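Local coordinates for chorismate synthase (Aquifex aeolicus, PDB 1Q1L), which catalyses the FMNH2-dependent 1,4-elimination of phosphate from 5-enolpyruvylshikimate-3-phosphate to give chorismate, the last step of the shikimate pathway, at residues S165-L178 and L202-Y216. Numbering follows the deposited sequence.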
loop_
_atom_site.group_PDB
_atom_site.type_symbol
_atom_site.label_atom_id
_atom_site.label_comp_id
_atom_site.label_asym_id
_atom_site.label_seq_id
_atom_site.Cartn_x
_atom_site.Cartn_y
_atom_site.Cartn_z
ATOM N N SER A 165 27.534 -11.265 -5.372
ATOM C CA SER A 165 27.016 -12.565 -5.766
ATOM C C SER A 165 28.000 -13.311 -6.661
ATOM O O SER A 165 29.071 -12.807 -6.998
ATOM C CB SER A 165 25.695 -12.397 -6.517
ATOM O OG SER A 165 25.903 -11.738 -7.755
ATOM N N PHE A 166 27.618 -14.520 -7.043
ATOM C CA PHE A 166 28.447 -15.346 -7.913
ATOM C C PHE A 166 27.674 -16.588 -8.301
ATOM O O PHE A 166 26.828 -17.060 -7.544
ATOM C CB PHE A 166 29.760 -15.718 -7.207
ATOM C CG PHE A 166 29.576 -16.223 -5.808
ATOM C CD1 PHE A 166 29.172 -17.531 -5.571
ATOM C CD2 PHE A 166 29.769 -15.374 -4.725
ATOM C CE1 PHE A 166 28.960 -17.983 -4.269
ATOM C CE2 PHE A 166 29.556 -15.815 -3.423
ATOM C CZ PHE A 166 29.153 -17.119 -3.197
ATOM N N VAL A 167 27.958 -17.110 -9.490
ATOM C CA VAL A 167 27.283 -18.301 -9.987
ATOM C C VAL A 167 27.882 -19.555 -9.354
ATOM O O VAL A 167 29.096 -19.651 -9.186
ATOM C CB VAL A 167 27.409 -18.390 -11.522
ATOM C CG1 VAL A 167 26.729 -19.648 -12.035
ATOM C CG2 VAL A 167 26.795 -17.153 -12.160
ATOM N N VAL A 168 27.031 -20.515 -9.002
ATOM C CA VAL A 168 27.505 -21.749 -8.387
ATOM C C VAL A 168 27.237 -22.980 -9.251
ATOM O O VAL A 168 27.744 -24.068 -8.968
ATOM C CB VAL A 168 26.868 -21.963 -7.000
ATOM C CG1 VAL A 168 27.221 -20.803 -6.087
ATOM C CG2 VAL A 168 25.368 -22.101 -7.132
ATOM N N SER A 169 26.443 -22.805 -10.302
ATOM C CA SER A 169 26.131 -23.908 -11.202
ATOM C C SER A 169 25.463 -23.424 -12.480
ATOM O O SER A 169 24.662 -22.488 -12.462
ATOM C CB SER A 169 25.217 -24.924 -10.508
ATOM O OG SER A 169 23.925 -24.384 -10.284
ATOM N N ILE A 170 25.822 -24.057 -13.591
ATOM C CA ILE A 170 25.258 -23.755 -14.906
ATOM C C ILE A 170 24.978 -25.115 -15.511
ATOM O O ILE A 170 25.903 -25.896 -15.739
ATOM C CB ILE A 170 26.253 -23.015 -15.822
ATOM C CG1 ILE A 170 26.573 -21.637 -15.252
ATOM C CG2 ILE A 170 25.661 -22.869 -17.219
ATOM C CD1 ILE A 170 27.524 -20.831 -16.118
ATOM N N GLY A 171 23.710 -25.406 -15.766
ATOM C CA GLY A 171 23.368 -26.700 -16.320
ATOM C C GLY A 171 23.685 -27.748 -15.275
ATOM O O GLY A 171 23.474 -27.515 -14.084
ATOM N N GLN A 172 24.199 -28.897 -15.704
ATOM C CA GLN A 172 24.539 -29.963 -14.769
ATOM C C GLN A 172 25.905 -29.751 -14.126
ATOM O O GLN A 172 26.255 -30.430 -13.159
ATOM C CB GLN A 172 24.510 -31.321 -15.476
ATOM C CG GLN A 172 23.112 -31.889 -15.716
ATOM C CD GLN A 172 22.358 -32.167 -14.422
ATOM O OE1 GLN A 172 22.964 -32.396 -13.371
ATOM N NE2 GLN A 172 21.028 -32.170 -14.498
ATOM N N LYS A 173 26.676 -28.805 -14.654
ATOM C CA LYS A 173 28.007 -28.531 -14.125
ATOM C C LYS A 173 27.990 -27.529 -12.974
ATOM O O LYS A 173 27.571 -26.382 -13.139
ATOM C CB LYS A 173 28.924 -28.020 -15.239
ATOM C CG LYS A 173 30.368 -27.862 -14.795
ATOM C CD LYS A 173 31.288 -27.548 -15.960
ATOM C CE LYS A 173 32.732 -27.475 -15.493
ATOM N NZ LYS A 173 33.123 -28.719 -14.767
ATOM N N GLU A 174 28.465 -27.967 -11.813
ATOM C CA GLU A 174 28.488 -27.123 -10.627
ATOM C C GLU A 174 29.902 -26.760 -10.177
ATOM O O GLU A 174 30.874 -27.431 -10.534
ATOM C CB GLU A 174 27.775 -27.829 -9.474
ATOM C CG GLU A 174 26.538 -28.605 -9.881
ATOM C CD GLU A 174 25.720 -29.059 -8.684
ATOM O OE1 GLU A 174 25.087 -28.196 -8.043
ATOM O OE2 GLU A 174 25.712 -30.271 -8.380
ATOM N N VAL A 175 30.013 -25.688 -9.397
ATOM C CA VAL A 175 31.305 -25.279 -8.867
ATOM C C VAL A 175 31.475 -26.134 -7.615
ATOM O O VAL A 175 30.954 -25.813 -6.548
ATOM C CB VAL A 175 31.332 -23.782 -8.489
ATOM C CG1 VAL A 175 32.648 -23.444 -7.806
ATOM C CG2 VAL A 175 31.160 -22.923 -9.741
ATOM N N GLU A 176 32.205 -27.233 -7.765
ATOM C CA GLU A 176 32.426 -28.180 -6.680
ATOM C C GLU A 176 33.080 -27.615 -5.429
ATOM O O GLU A 176 32.796 -28.069 -4.324
ATOM C CB GLU A 176 33.233 -29.367 -7.206
ATOM C CG GLU A 176 32.587 -30.041 -8.412
ATOM C CD GLU A 176 31.204 -30.601 -8.108
ATOM O OE1 GLU A 176 30.549 -31.104 -9.046
ATOM O OE2 GLU A 176 30.769 -30.548 -6.937
ATOM N N GLU A 177 33.951 -26.625 -5.593
ATOM C CA GLU A 177 34.615 -26.024 -4.447
ATOM C C GLU A 177 33.635 -25.378 -3.472
ATOM O O GLU A 177 33.973 -25.154 -2.311
ATOM C CB GLU A 177 35.624 -24.961 -4.898
ATOM C CG GLU A 177 36.780 -25.501 -5.720
ATOM C CD GLU A 177 36.480 -25.538 -7.201
ATOM O OE1 GLU A 177 35.322 -25.815 -7.575
ATOM O OE2 GLU A 177 37.414 -25.297 -7.995
ATOM N N LEU A 178 32.420 -25.092 -3.932
ATOM C CA LEU A 178 31.434 -24.429 -3.077
ATOM C C LEU A 178 30.334 -25.313 -2.503
ATOM O O LEU A 178 29.337 -24.801 -1.994
ATOM C CB LEU A 178 30.795 -23.266 -3.842
ATOM C CG LEU A 178 31.789 -22.283 -4.468
ATOM C CD1 LEU A 178 31.040 -21.203 -5.247
ATOM C CD2 LEU A 178 32.641 -21.666 -3.375
ATOM N N LEU A 202 31.628 -15.881 -16.807
ATOM C CA LEU A 202 30.381 -16.512 -16.384
ATOM C C LEU A 202 30.090 -16.182 -14.919
ATOM O O LEU A 202 29.186 -16.754 -14.307
ATOM C CB LEU A 202 30.478 -18.030 -16.554
ATOM C CG LEU A 202 30.676 -18.563 -17.978
ATOM C CD1 LEU A 202 31.150 -20.003 -17.914
ATOM C CD2 LEU A 202 29.374 -18.453 -18.767
ATOM N N ARG A 203 30.871 -15.263 -14.363
ATOM C CA ARG A 203 30.716 -14.842 -12.975
ATOM C C ARG A 203 30.818 -15.998 -11.980
ATOM O O ARG A 203 30.121 -16.014 -10.956
ATOM C CB ARG A 203 29.386 -14.100 -12.780
ATOM C CG ARG A 203 29.277 -12.741 -13.495
ATOM C CD ARG A 203 29.175 -11.605 -12.479
ATOM N NE ARG A 203 28.222 -11.976 -11.445
ATOM C CZ ARG A 203 28.394 -11.783 -10.146
ATOM N NH1 ARG A 203 29.490 -11.202 -9.677
ATOM N NH2 ARG A 203 27.473 -12.217 -9.305
ATOM N N ILE A 204 31.673 -16.973 -12.285
ATOM C CA ILE A 204 31.891 -18.088 -11.371
ATOM C C ILE A 204 33.075 -17.692 -10.486
ATOM O O ILE A 204 33.990 -17.004 -10.933
ATOM C CB ILE A 204 32.197 -19.412 -12.119
ATOM C CG1 ILE A 204 33.278 -19.187 -13.175
ATOM C CG2 ILE A 204 30.925 -19.958 -12.748
ATOM C CD1 ILE A 204 33.676 -20.457 -13.915
ATOM N N PRO A 205 33.061 -18.107 -9.212
ATOM C CA PRO A 205 34.107 -17.810 -8.230
ATOM C C PRO A 205 35.534 -18.256 -8.580
ATOM O O PRO A 205 36.482 -17.850 -7.917
ATOM C CB PRO A 205 33.597 -18.505 -6.968
ATOM C CG PRO A 205 32.134 -18.547 -7.159
ATOM C CD PRO A 205 32.000 -18.917 -8.597
ATOM N N PHE A 206 35.686 -19.092 -9.602
ATOM C CA PHE A 206 37.013 -19.568 -9.995
ATOM C C PHE A 206 37.211 -19.421 -11.498
ATOM O O PHE A 206 36.989 -20.363 -12.258
ATOM C CB PHE A 206 37.192 -21.032 -9.578
ATOM C CG PHE A 206 36.973 -21.270 -8.108
ATOM C CD1 PHE A 206 35.687 -21.363 -7.587
ATOM C CD2 PHE A 206 38.053 -21.358 -7.237
ATOM C CE1 PHE A 206 35.478 -21.537 -6.222
ATOM C CE2 PHE A 206 37.855 -21.533 -5.868
ATOM C CZ PHE A 206 36.564 -21.621 -5.361
ATOM N N PRO A 207 37.646 -18.231 -11.946
ATOM C CA PRO A 207 37.874 -17.946 -13.365
ATOM C C PRO A 207 38.664 -19.007 -14.127
ATOM O O PRO A 207 38.409 -19.240 -15.310
ATOM C CB PRO A 207 38.583 -16.593 -13.332
ATOM C CG PRO A 207 37.985 -15.941 -12.129
ATOM C CD PRO A 207 38.015 -17.069 -11.121
ATOM N N GLU A 208 39.623 -19.651 -13.467
ATOM C CA GLU A 208 40.408 -20.681 -14.142
ATOM C C GLU A 208 39.470 -21.715 -14.757
ATOM O O GLU A 208 39.755 -22.267 -15.819
ATOM C CB GLU A 208 41.360 -21.381 -13.168
ATOM C CG GLU A 208 40.669 -22.189 -12.089
ATOM C CD GLU A 208 40.583 -21.449 -10.773
ATOM O OE1 GLU A 208 40.109 -20.291 -10.767
ATOM O OE2 GLU A 208 40.988 -22.030 -9.742
ATOM N N LYS A 209 38.349 -21.954 -14.080
ATOM C CA LYS A 209 37.340 -22.918 -14.518
ATOM C C LYS A 209 36.573 -22.447 -15.750
ATOM O O LYS A 209 35.881 -23.235 -16.395
ATOM C CB LYS A 209 36.341 -23.177 -13.386
ATOM C CG LYS A 209 36.931 -23.787 -12.123
ATOM C CD LYS A 209 37.100 -25.291 -12.256
ATOM C CE LYS A 209 37.493 -25.927 -10.926
ATOM N NZ LYS A 209 37.421 -27.419 -10.972
ATOM N N ASP A 210 36.688 -21.163 -16.070
ATOM C CA ASP A 210 35.986 -20.594 -17.216
ATOM C C ASP A 210 36.064 -21.456 -18.470
ATOM O O ASP A 210 35.042 -21.946 -18.955
ATOM C CB ASP A 210 36.516 -19.191 -17.516
ATOM C CG ASP A 210 35.924 -18.131 -16.595
ATOM O OD1 ASP A 210 35.816 -18.385 -15.374
ATOM O OD2 ASP A 210 35.572 -17.040 -17.097
ATOM N N GLU A 211 37.275 -21.640 -18.990
ATOM C CA GLU A 211 37.475 -22.442 -20.193
ATOM C C GLU A 211 36.751 -23.776 -20.070
ATOM O O GLU A 211 36.098 -24.229 -21.012
ATOM C CB GLU A 211 38.967 -22.678 -20.421
ATOM C CG GLU A 211 39.781 -21.398 -20.471
ATOM C CD GLU A 211 39.214 -20.391 -21.451
ATOM O OE1 GLU A 211 39.075 -20.738 -22.646
ATOM O OE2 GLU A 211 38.907 -19.256 -21.025
ATOM N N GLU A 212 36.869 -24.395 -18.901
ATOM C CA GLU A 212 36.221 -25.672 -18.643
ATOM C C GLU A 212 34.711 -25.540 -18.809
ATOM O O GLU A 212 34.075 -26.362 -19.472
ATOM C CB GLU A 212 36.547 -26.146 -17.228
ATOM C CG GLU A 212 35.914 -27.477 -16.860
ATOM C CD GLU A 212 36.254 -27.904 -15.449
ATOM O OE1 GLU A 212 35.798 -28.989 -15.027
ATOM O OE2 GLU A 212 36.980 -27.157 -14.761
ATOM N N PHE A 213 34.136 -24.502 -18.204
ATOM C CA PHE A 213 32.699 -24.273 -18.306
ATOM C C PHE A 213 32.294 -23.902 -19.726
ATOM O O PHE A 213 31.274 -24.376 -20.229
ATOM C CB PHE A 213 32.250 -23.170 -17.341
ATOM C CG PHE A 213 31.899 -23.672 -15.969
ATOM C CD1 PHE A 213 32.893 -23.986 -15.050
ATOM C CD2 PHE A 213 30.568 -23.865 -15.609
ATOM C CE1 PHE A 213 32.567 -24.487 -13.792
ATOM C CE2 PHE A 213 30.232 -24.364 -14.359
ATOM C CZ PHE A 213 31.233 -24.675 -13.446
ATOM N N LYS A 214 33.092 -23.056 -20.369
ATOM C CA LYS A 214 32.807 -22.633 -21.734
ATOM C C LYS A 214 32.719 -23.844 -22.658
ATOM O O LYS A 214 32.003 -23.823 -23.656
ATOM C CB LYS A 214 33.894 -21.679 -22.234
ATOM C CG LYS A 214 34.164 -20.507 -21.305
ATOM C CD LYS A 214 34.171 -19.183 -22.051
ATOM C CE LYS A 214 35.261 -19.126 -23.109
ATOM N NZ LYS A 214 35.234 -17.839 -23.867
ATOM N N THR A 215 33.449 -24.900 -22.317
ATOM C CA THR A 215 33.442 -26.117 -23.115
ATOM C C THR A 215 32.109 -26.840 -22.952
ATOM O O THR A 215 31.423 -27.127 -23.933
ATOM C CB THR A 215 34.585 -27.065 -22.694
ATOM O OG1 THR A 215 35.845 -26.453 -22.998
ATOM C CG2 THR A 215 34.478 -28.397 -23.427
ATOM N N TYR A 216 31.751 -27.136 -21.706
ATOM C CA TYR A 216 30.493 -27.813 -21.415
ATOM C C TYR A 216 29.341 -27.094 -22.103
ATOM O O TYR A 216 28.488 -27.718 -22.734
ATOM C CB TYR A 216 30.241 -27.832 -19.907
ATOM C CG TYR A 216 28.844 -28.268 -19.527
ATOM C CD1 TYR A 216 28.459 -29.606 -19.610
ATOM C CD2 TYR A 216 27.900 -27.339 -19.083
ATOM C CE1 TYR A 216 27.171 -30.011 -19.257
ATOM C CE2 TYR A 216 26.611 -27.732 -18.729
ATOM C CZ TYR A 216 26.254 -29.067 -18.815
ATOM O OH TYR A 216 24.989 -29.462 -18.444
HETATM O O HOH W 1 34.643 -27.414 -10.609
#
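K173 and F213 lie at the middle of a contact in which the start of helix 210-221 and its lead-in loop pack against a beta-hairpin at the edge of the five-stranded antiparallel sheet. K173 leaves its short edge strand with CG anti to the backbone N (chi1 -174°) and runs extended across one face of the F213 ring, its CE 3.6 Å from the ring centroid in a CH-pi contact. A final bend at chi4 (54°) carries NZ to E212, where it meets OE1 at 2.7 Å from above the carboxylate plane in a salt bridge. K209 extends the network with long salt bridges to E212 and E177, and a water bound to its NZ reaches E177 OE1 only weakly. I170 CD1 and V175 CG2 also reach the F213 ring; an alanine in place of F213 would probably leave the K173 chain without its aromatic support and open a gap beside I170 and V175. At the turn, Q172 N donates an almost straight hydrogen bond to Y216 OH (2.9 Å). V175 CG1 touches F206, whose face carries E177 CG, while P205 CG wedges between F166 and L178. A hydrogen bond from V167 N to R203 O (2.8 Å, N-H...O 171°) pins the loop to strand 162-170; a salt bridge to E198 and a hydrogen bond to S360 hold the R203 guanidinium. The type II' turn I170-K173 closes a two-residue beta-hairpin, covered by helix 210-221 at the border of chorismate synthase's beta-alpha-beta sandwich.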